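Long-range contacts in CdiI immunity protein (Yersinia kristensenii ATCC 33638, PDB 5E3E), which binds the CdiA-CT toxin of the same strain, a member of the RNase A superfamily, and probably neutralises its nuclease activity: residues E64-L69 with Y78-W83; P8-L13 with A50-L55. All blocks are in the same frame, centred on the assembly; numbering follows the deposited sequence.

Interaction 1 of 2, residues E64-L69 with Y78-W83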
ATOM      1  N   GLU A  64      19.757   3.569  -2.923  1.00 16.21           N
ATOM      2  CA  GLU A  64      18.848   4.384  -3.737  1.00 16.44           C
ATOM      3  C   GLU A  64      17.648   3.568  -4.196  1.00 14.85           C
ATOM      4  O   GLU A  64      16.527   4.041  -4.141  1.00 14.77           O
ATOM      5  CB  GLU A  64      19.570   5.043  -4.921  1.00 18.02           C
ATOM      6  CG  GLU A  64      20.699   5.969  -4.496  1.00 20.34           C
ATOM      7  CD  GLU A  64      21.596   6.479  -5.643  1.00 23.08           C
ATOM      8  OE1 GLU A  64      21.148   6.562  -6.809  1.00 23.95           O
ATOM      9  OE2 GLU A  64      22.758   6.815  -5.343  1.00 25.00           O
ATOM     10  N   LEU A  65      17.865   2.339  -4.637  1.00 13.81           N
ATOM     11  CA  LEU A  65      16.757   1.489  -5.052  1.00 13.07           C
ATOM     12  C   LEU A  65      15.877   1.190  -3.870  1.00 12.69           C
ATOM     13  O   LEU A  65      14.650   1.192  -4.006  1.00 12.40           O
ATOM     14  CB  LEU A  65      17.232   0.210  -5.735  1.00 12.85           C
ATOM     15  CG  LEU A  65      16.147  -0.683  -6.328  1.00 12.60           C
ATOM     16  CD1 LEU A  65      15.188   0.098  -7.219  1.00 12.53           C
ATOM     17  CD2 LEU A  65      16.853  -1.819  -7.070  1.00 12.81           C
ATOM     18  N   GLN A  66      16.456   0.994  -2.688  1.00 12.76           N
ATOM     19  CA  GLN A  66      15.607   0.728  -1.515  1.00 12.90           C
ATOM     20  C   GLN A  66      14.761   1.928  -1.150  1.00 13.07           C
ATOM     21  O   GLN A  66      13.620   1.787  -0.781  1.00 12.91           O
ATOM     22  CB  GLN A  66      16.429   0.280  -0.290  1.00 13.25           C
ATOM     23  CG  GLN A  66      15.614  -0.166   0.911  1.00 13.41           C
ATOM     24  CD  GLN A  66      16.493  -0.584   2.079  1.00 13.95           C
ATOM     25  OE1 GLN A  66      17.282  -1.557   2.004  1.00 14.68           O
ATOM     26  NE2 GLN A  66      16.363   0.139   3.169  1.00 14.59           N
ATOM     27  N   ASP A  67      15.313   3.121  -1.255  1.00 13.75           N
ATOM     28  CA  ASP A  67      14.525   4.329  -0.980  1.00 14.67           C
ATOM     29  C   ASP A  67      13.374   4.451  -1.974  1.00 13.42           C
ATOM     30  O   ASP A  67      12.260   4.790  -1.599  1.00 12.93           O
ATOM     31  CB  ASP A  67      15.425   5.561  -1.111  1.00 16.64           C
ATOM     32  CG  ASP A  67      14.764   6.810  -0.668  1.00 18.85           C
ATOM     33  OD1 ASP A  67      14.130   6.798   0.393  1.00 21.28           O
ATOM     34  OD2 ASP A  67      14.962   7.848  -1.349  1.00 22.80           O
ATOM     35  N   ILE A  68      13.618   4.090  -3.229  1.00 12.52           N
ATOM     36  CA  ILE A  68      12.566   4.130  -4.226  1.00 12.38           C
ATOM     37  C   ILE A  68      11.425   3.166  -3.866  1.00 12.30           C
ATOM     38  O   ILE A  68      10.252   3.546  -3.880  1.00 12.52           O
ATOM     39  CB  ILE A  68      13.133   3.793  -5.625  1.00 12.22           C
ATOM     40  CG1 ILE A  68      13.964   5.005  -6.152  1.00 12.50           C
ATOM     41  CG2 ILE A  68      12.040   3.473  -6.612  1.00 12.31           C
ATOM     42  CD1 ILE A  68      14.993   4.661  -7.188  1.00 12.80           C
ATOM     43  N   LEU A  69      11.779   1.925  -3.585  1.00 12.10           N
ATOM     44  CA  LEU A  69      10.738   0.896  -3.319  1.00 12.16           C
ATOM     45  C   LEU A  69       9.978   1.119  -2.020  1.00 12.22           C
ATOM     46  O   LEU A  69       8.745   1.073  -2.005  1.00 12.55           O
ATOM     47  CB  LEU A  69      11.309  -0.513  -3.360  1.00 12.41           C
ATOM     48  CG  LEU A  69      12.037  -0.907  -4.646  1.00 12.59           C
ATOM     49  CD1 LEU A  69      12.550  -2.334  -4.533  1.00 12.84           C
ATOM     50  CD2 LEU A  69      11.145  -0.799  -5.865  1.00 13.08           C
ATOM     51  N   TYR A  78       8.652  -4.954   4.550  1.00 13.00           N
ATOM     52  CA  TYR A  78      10.083  -4.707   4.748  1.00 13.02           C
ATOM     53  C   TYR A  78      10.882  -5.913   4.206  1.00 12.91           C
ATOM     54  O   TYR A  78      11.421  -6.758   4.957  1.00 12.95           O
ATOM     55  CB  TYR A  78      10.388  -4.435   6.215  1.00 13.76           C
ATOM     56  CG  TYR A  78      11.777  -3.931   6.409  1.00 14.34           C
ATOM     57  CD1 TYR A  78      12.113  -2.679   5.956  1.00 14.45           C
ATOM     58  CD2 TYR A  78      12.776  -4.739   6.976  1.00 15.28           C
ATOM     59  CE1 TYR A  78      13.399  -2.192   6.104  1.00 15.28           C
ATOM     60  CE2 TYR A  78      14.086  -4.276   7.093  1.00 15.96           C
ATOM     61  CZ  TYR A  78      14.366  -2.976   6.683  1.00 16.26           C
ATOM     62  OH  TYR A  78      15.624  -2.442   6.772  1.00 18.19           O
ATOM     63  N   TYR A  79      10.931  -5.995   2.881  1.00 12.24           N
ATOM     64  CA  TYR A  79      11.627  -7.077   2.170  1.00 12.60           C
ATOM     65  C   TYR A  79      13.115  -7.244   2.536  1.00 13.16           C
ATOM     66  O   TYR A  79      13.623  -8.365   2.448  1.00 13.27           O
ATOM     67  CB  TYR A  79      11.432  -6.944   0.642  1.00 12.50           C
ATOM     68  CG  TYR A  79      12.065  -5.702   0.087  1.00 12.02           C
ATOM     69  CD1 TYR A  79      13.424  -5.655  -0.244  1.00 12.03           C
ATOM     70  CD2 TYR A  79      11.307  -4.558  -0.063  1.00 11.90           C
ATOM     71  CE1 TYR A  79      14.020  -4.454  -0.685  1.00 12.00           C
ATOM     72  CE2 TYR A  79      11.881  -3.362  -0.493  1.00 11.79           C
ATOM     73  CZ  TYR A  79      13.237  -3.326  -0.824  1.00 11.91           C
ATOM     74  OH  TYR A  79      13.822  -2.141  -1.292  1.00 12.11           O
ATOM     75  N   PRO A  80      13.814  -6.172   3.025  1.00 13.48           N
ATOM     76  CA  PRO A  80      15.233  -6.446   3.356  1.00 14.51           C
ATOM     77  C   PRO A  80      15.424  -7.513   4.457  1.00 16.16           C
ATOM     78  O   PRO A  80      16.512  -8.081   4.584  1.00 17.01           O
ATOM     79  CB  PRO A  80      15.765  -5.067   3.775  1.00 14.18           C
ATOM     80  CG  PRO A  80      14.937  -4.133   3.000  1.00 13.72           C
ATOM     81  CD  PRO A  80      13.562  -4.723   3.105  1.00 13.49           C
ATOM     82  N   ASN A  81      14.386  -7.856   5.206  1.00 18.50           N
ATOM     83  CA  ASN A  81      14.578  -8.905   6.211  1.00 20.82           C
ATOM     84  C   ASN A  81      14.603 -10.285   5.608  1.00 20.47           C
ATOM     85  O   ASN A  81      15.093 -11.215   6.255  1.00 21.75           O
ATOM     86  CB  ASN A  81      13.624  -8.732   7.397  1.00 23.77           C
ATOM     87  CG  ASN A  81      14.184  -7.734   8.436  1.00 26.09           C
ATOM     88  OD1 ASN A  81      15.400  -7.444   8.478  1.00 28.52           O
ATOM     89  ND2 ASN A  81      13.316  -7.210   9.273  1.00 29.36           N
ATOM     90  N   GLU A  82      14.123 -10.423   4.373  1.00 19.37           N
ATOM     91  CA  GLU A  82      14.186 -11.684   3.636  1.00 19.40           C
ATOM     92  C   GLU A  82      15.133 -11.662   2.446  1.00 18.01           C
ATOM     93  O   GLU A  82      15.363 -12.714   1.867  1.00 18.58           O
ATOM     94  CB  GLU A  82      12.807 -12.081   3.139  1.00 20.69           C
ATOM     95  CG  GLU A  82      11.976 -12.789   4.202  1.00 23.01           C
ATOM     96  CD  GLU A  82      11.505 -11.870   5.277  1.00 24.38           C
ATOM     97  OE1 GLU A  82      12.053 -11.916   6.391  1.00 28.07           O
ATOM     98  OE2 GLU A  82      10.594 -11.083   5.011  1.00 27.29           O
ATOM     99  N   TRP A  83      15.623 -10.477   2.029  1.00 15.92           N
ATOM    100  CA  TRP A  83      16.329 -10.336   0.749  1.00 14.63           C
ATOM    101  C   TRP A  83      17.563  -9.481   0.925  1.00 14.32           C
ATOM    102  O   TRP A  83      17.496  -8.454   1.568  1.00 14.45           O
ATOM    103  CB  TRP A  83      15.425  -9.729  -0.344  1.00 14.06           C
ATOM    104  CG  TRP A  83      14.315 -10.680  -0.680  1.00 13.52           C
ATOM    105  CD1 TRP A  83      13.090 -10.740  -0.108  1.00 13.56           C
ATOM    106  CD2 TRP A  83      14.416 -11.804  -1.550  1.00 13.25           C
ATOM    107  NE1 TRP A  83      12.383 -11.852  -0.595  1.00 13.43           N
ATOM    108  CE2 TRP A  83      13.180 -12.490  -1.502  1.00 13.25           C
ATOM    109  CE3 TRP A  83      15.433 -12.299  -2.380  1.00 13.25           C
ATOM    110  CZ2 TRP A  83      12.936 -13.629  -2.266  1.00 13.33           C
ATOM    111  CZ3 TRP A  83      15.179 -13.426  -3.137  1.00 13.36           C
ATOM    112  CH2 TRP A  83      13.960 -14.088  -3.053  1.00 13.49           C
TER
HETATM  113  O   HOH W   1      16.554  -0.324   5.883  1.00 29.51           O

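Interaction 2 of 2, residues P8-L13 with A50-L55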
ATOM      1  N   PRO A   8       2.985   3.837 -12.274  1.00 12.40           N
ATOM      2  CA  PRO A   8       1.729   3.475 -11.623  1.00 12.16           C
ATOM      3  C   PRO A   8       1.578   1.972 -11.364  1.00 11.92           C
ATOM      4  O   PRO A   8       0.842   1.596 -10.470  1.00 11.67           O
ATOM      5  CB  PRO A   8       0.667   3.975 -12.611  1.00 12.41           C
ATOM      6  CG  PRO A   8       1.340   3.925 -13.931  1.00 12.49           C
ATOM      7  CD  PRO A   8       2.766   4.342 -13.633  1.00 12.67           C
ATOM      8  N   TYR A   9       2.193   1.127 -12.183  1.00 11.88           N
ATOM      9  CA  TYR A   9       1.970  -0.321 -12.063  1.00 12.09           C
ATOM     10  C   TYR A   9       2.650  -0.910 -10.824  1.00 12.00           C
ATOM     11  O   TYR A   9       2.068  -1.696 -10.091  1.00 11.98           O
ATOM     12  CB  TYR A   9       2.323  -1.077 -13.374  1.00 12.36           C
ATOM     13  CG  TYR A   9       1.410  -0.657 -14.476  1.00 12.83           C
ATOM     14  CD1 TYR A   9       0.158  -1.229 -14.597  1.00 13.10           C
ATOM     15  CD2 TYR A   9       1.707   0.437 -15.301  1.00 12.99           C
ATOM     16  CE1 TYR A   9      -0.741  -0.796 -15.544  1.00 13.50           C
ATOM     17  CE2 TYR A   9       0.791   0.888 -16.260  1.00 13.43           C
ATOM     18  CZ  TYR A   9      -0.442   0.265 -16.348  1.00 13.69           C
ATOM     19  OH  TYR A   9      -1.402   0.666 -17.267  1.00 14.08           O
ATOM     20  N   LEU A  10       3.877  -0.511 -10.596  1.00 12.27           N
ATOM     21  CA  LEU A  10       4.576  -0.859  -9.360  1.00 12.46           C
ATOM     22  C   LEU A  10       3.980  -0.156  -8.165  1.00 12.14           C
ATOM     23  O   LEU A  10       3.886  -0.745  -7.094  1.00 11.81           O
ATOM     24  CB  LEU A  10       6.067  -0.542  -9.444  1.00 13.24           C
ATOM     25  CG  LEU A  10       6.955  -1.669  -9.879  1.00 14.13           C
ATOM     26  CD1 LEU A  10       8.380  -1.143  -9.981  1.00 14.93           C
ATOM     27  CD2 LEU A  10       6.873  -2.859  -8.902  1.00 14.20           C
ATOM     28  N   SER A  11       3.553   1.091  -8.326  1.00 12.08           N
ATOM     29  CA  SER A  11       2.886   1.785  -7.206  1.00 12.38           C
ATOM     30  C   SER A  11       1.623   1.002  -6.784  1.00 11.89           C
ATOM     31  O   SER A  11       1.351   0.869  -5.614  1.00 11.84           O
ATOM     32  CB  SER A  11       2.523   3.205  -7.555  1.00 12.96           C
ATOM     33  OG  SER A  11       3.716   3.923  -7.815  1.00 14.41           O
ATOM     34  N   TYR A  12       0.875   0.479  -7.763  1.00 11.52           N
ATOM     35  CA  TYR A  12      -0.335  -0.282  -7.489  1.00 11.33           C
ATOM     36  C   TYR A  12      -0.019  -1.571  -6.719  1.00 11.10           C
ATOM     37  O   TYR A  12      -0.636  -1.809  -5.674  1.00 11.09           O
ATOM     38  CB  TYR A  12      -1.075  -0.608  -8.787  1.00 11.37           C
ATOM     39  CG  TYR A  12      -2.308  -1.448  -8.602  1.00 11.53           C
ATOM     40  CD1 TYR A  12      -3.433  -0.935  -7.962  1.00 11.76           C
ATOM     41  CD2 TYR A  12      -2.339  -2.743  -9.024  1.00 11.70           C
ATOM     42  CE1 TYR A  12      -4.577  -1.702  -7.783  1.00 12.00           C
ATOM     43  CE2 TYR A  12      -3.461  -3.525  -8.832  1.00 11.89           C
ATOM     44  CZ  TYR A  12      -4.592  -3.011  -8.232  1.00 12.07           C
ATOM     45  OH  TYR A  12      -5.744  -3.801  -8.064  1.00 12.49           O
ATOM     46  N   LEU A  13       0.929  -2.385  -7.216  1.00 10.95           N
ATOM     47  CA  LEU A  13       1.375  -3.551  -6.463  1.00 11.13           C
ATOM     48  C   LEU A  13       1.797  -3.187  -5.033  1.00 10.99           C
ATOM     49  O   LEU A  13       1.404  -3.831  -4.086  1.00 10.89           O
ATOM     50  CB  LEU A  13       2.544  -4.248  -7.138  1.00 11.35           C
ATOM     51  CG  LEU A  13       3.167  -5.464  -6.465  1.00 11.59           C
ATOM     52  CD1 LEU A  13       2.141  -6.618  -6.388  1.00 11.79           C
ATOM     53  CD2 LEU A  13       4.409  -5.877  -7.246  1.00 11.97           C
ATOM     54  N   ALA A  50       7.368  -4.572 -16.817  1.00 12.39           N
ATOM     55  CA  ALA A  50       8.134  -3.573 -17.610  1.00 12.43           C
ATOM     56  C   ALA A  50       8.741  -2.515 -16.704  1.00 12.18           C
ATOM     57  O   ALA A  50       9.893  -2.132 -16.906  1.00 12.16           O
ATOM     58  CB  ALA A  50       7.273  -2.931 -18.679  1.00 12.52           C
ATOM     59  N   GLU A  51       7.989  -2.067 -15.700  1.00 11.94           N
ATOM     60  CA  GLU A  51       8.528  -1.103 -14.714  1.00 11.97           C
ATOM     61  C   GLU A  51       9.681  -1.682 -13.879  1.00 11.81           C
ATOM     62  O   GLU A  51      10.674  -1.019 -13.657  1.00 11.72           O
ATOM     63  CB  GLU A  51       7.428  -0.565 -13.795  1.00 12.04           C
ATOM     64  CG  GLU A  51       6.447   0.318 -14.525  1.00 12.47           C
ATOM     65  CD  GLU A  51       5.435   1.010 -13.595  1.00 12.57           C
ATOM     66  OE1 GLU A  51       5.549   0.886 -12.359  1.00 12.93           O
ATOM     67  OE2 GLU A  51       4.525   1.662 -14.141  1.00 13.02           O
ATOM     68  N   ILE A  52       9.566  -2.939 -13.443  1.00 11.72           N
ATOM     69  CA  ILE A  52      10.694  -3.594 -12.811  1.00 11.97           C
ATOM     70  C   ILE A  52      11.925  -3.525 -13.717  1.00 12.31           C
ATOM     71  O   ILE A  52      13.026  -3.256 -13.246  1.00 12.30           O
ATOM     72  CB  ILE A  52      10.383  -5.052 -12.444  1.00 12.03           C
ATOM     73  CG1 ILE A  52       9.350  -5.079 -11.338  1.00 12.00           C
ATOM     74  CG2 ILE A  52      11.691  -5.795 -12.124  1.00 12.19           C
ATOM     75  CD1 ILE A  52       8.994  -6.473 -10.796  1.00 12.21           C
ATOM     76  N   ASP A  53      11.750  -3.786 -15.013  1.00 12.81           N
ATOM     77  CA  ASP A  53      12.891  -3.798 -15.897  1.00 13.64           C
ATOM     78  C   ASP A  53      13.509  -2.409 -16.033  1.00 12.99           C
ATOM     79  O   ASP A  53      14.736  -2.294 -16.114  1.00 12.48           O
ATOM     80  CB  ASP A  53      12.498  -4.317 -17.279  1.00 14.82           C
ATOM     81  CG  ASP A  53      12.537  -5.806 -17.366  1.00 16.55           C
ATOM     82  OD1 ASP A  53      13.395  -6.416 -16.682  1.00 19.38           O
ATOM     83  OD2 ASP A  53      11.773  -6.339 -18.183  1.00 18.45           O
ATOM     84  N   TYR A  54      12.677  -1.367 -16.033  1.00 12.80           N
ATOM     85  CA  TYR A  54      13.203   0.013 -16.104  1.00 12.90           C
ATOM     86  C   TYR A  54      14.083   0.293 -14.884  1.00 12.88           C
ATOM     87  O   TYR A  54      15.105   0.988 -14.994  1.00 12.96           O
ATOM     88  CB  TYR A  54      12.099   1.064 -16.178  1.00 13.06           C
ATOM     89  CG  TYR A  54      11.561   1.240 -17.576  1.00 13.42           C
ATOM     90  CD1 TYR A  54      12.379   1.767 -18.584  1.00 13.82           C
ATOM     91  CD2 TYR A  54      10.248   0.946 -17.882  1.00 13.57           C
ATOM     92  CE1 TYR A  54      11.906   1.933 -19.877  1.00 14.15           C
ATOM     93  CE2 TYR A  54       9.757   1.114 -19.156  1.00 14.12           C
ATOM     94  CZ  TYR A  54      10.603   1.624 -20.156  1.00 14.37           C
ATOM     95  OH  TYR A  54      10.130   1.758 -21.442  1.00 15.17           O
ATOM     96  N   LEU A  55      13.717  -0.268 -13.746  1.00 12.72           N
ATOM     97  CA  LEU A  55      14.534  -0.068 -12.550  1.00 12.75           C
ATOM     98  C   LEU A  55      15.780  -0.904 -12.572  1.00 12.86           C
ATOM     99  O   LEU A  55      16.850  -0.377 -12.270  1.00 12.64           O
ATOM    100  CB  LEU A  55      13.747  -0.362 -11.264  1.00 12.86           C
ATOM    101  CG  LEU A  55      12.589   0.614 -10.962  1.00 12.82           C
ATOM    102  CD1 LEU A  55      11.855   0.156  -9.701  1.00 12.90           C
ATOM    103  CD2 LEU A  55      13.011   2.066 -10.834  1.00 13.06           C
TER

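Interaction 1 of 2, residues E64-L69 with Y78-W83
Gln66 and Leu69 of helix 62-72 pack against Tyr79 and Pro80 in a partly buried helix-to-loop contact of an all-helical immunity protein. The loop joins helix 62-72 to helix 86-96, and a short 3-10 turn, 79-81, presents the aromatic side chain. Tyr79 does most of the touching, with its hydroxyl end set against the helix. The OH lies 3.4 Å from Gln66 CA and also meets Gln66 CG. Tyr79 OH and Ser86 OG, at the start of helix 86-96, share a hydrogen bond, and the Tyr79 ring stacks on that of Trp89. The Leu69 and Tyr79 side chains cross at about a right angle, with Leu69 CD1 3.9 Å from Tyr79 CZ. Pro80 is wedged beside two rings of its own segment. Its CD stands over the centre of the Tyr78 ring and, offset toward the rim, over a face of Tyr79. Gln66 has CG anti to its backbone N (chi1 -173°), and the chain, extended beyond CG, brings OE1 to 3.6 Å from Pro80 CG. No direct hydrogen bond joins the segments. Tyr78 also makes a backbone hydrogen bond to the toxin chain, so this part of the loop belongs to the interface with the toxin. One water bridges the two sides: it accepts from Gln66 NE2 at 2.8 Å and lies 2.5 Å from Tyr78 OH, near the plane of that ring.

Interaction 2 of 2, residues P8-L13 with A50-L55
The start of helix 8-17 is held by a side chain from another helix: the Glu51 carboxylate of helix 42-56 takes two backbone N-H groups, those of Tyr9 and Leu10. Leu10 N gives the shorter bond, 2.8 Å to Glu51 OE1, nearly straight at 167°. It reaches OE1 from above the carboxylate plane. Tyr9 N meets Glu51 OE2 on the syn side at 3.1 Å, 34° out of that plane. Glu51 is extended beyond CG, which carries CD away from its own helix. OE2 also lies at the edge of the Tyr9 ring, in its plane, 3.3 Å from Tyr9 CD2. Pro8 CD is close to the same oxygen, at 3.2 Å from Glu51 OE2. Amide groups at a helix N-terminus would be expected to stabilise the negative charge of this buried carboxylate. Within the all-helical fold the N-to-C directions of the two short segments make 107°, with axes 9.4 Å apart at closest approach. Leu10 fills the apolar part of the crossing. Leu10 and Glu51 lie alongside each other, pointing opposite ways, with Leu10 CD1 near Glu51 CB. Leu10 and Leu55 meet tip to tip, CD1 to CD1 at 3.7 Å. Ile52 crosses Leu10 at about a right angle, with CG1 of Ile52 4.1 Å from CD2 of Leu10. Ile52 also packs on Leu90 and Ile93 of helix 86-96.

In the fold
The two contacts lie in series along the chain. Interaction 2 joins helix 8-17 to helix 42-56, and interaction 1 follows, joining helix 62-72 to the loop before helix 86-96. Their centres are about 14 Å apart, and they share one apolar core. Leu55 connects them: its CD1 packs on Leu69 CD2 at 4.0 Å and also lies near Leu65. Helix 86-96 is a second common neighbour, touching Leu69 through Leu90 and Ile52 through the same residue. A residue of one segment in each pair meets the toxin: Tyr78 in 78-83 and Tyr12 in 8-13, though Tyr12 does not touch 50-55. Toxin-contacting residues therefore come from separate parts of the chain.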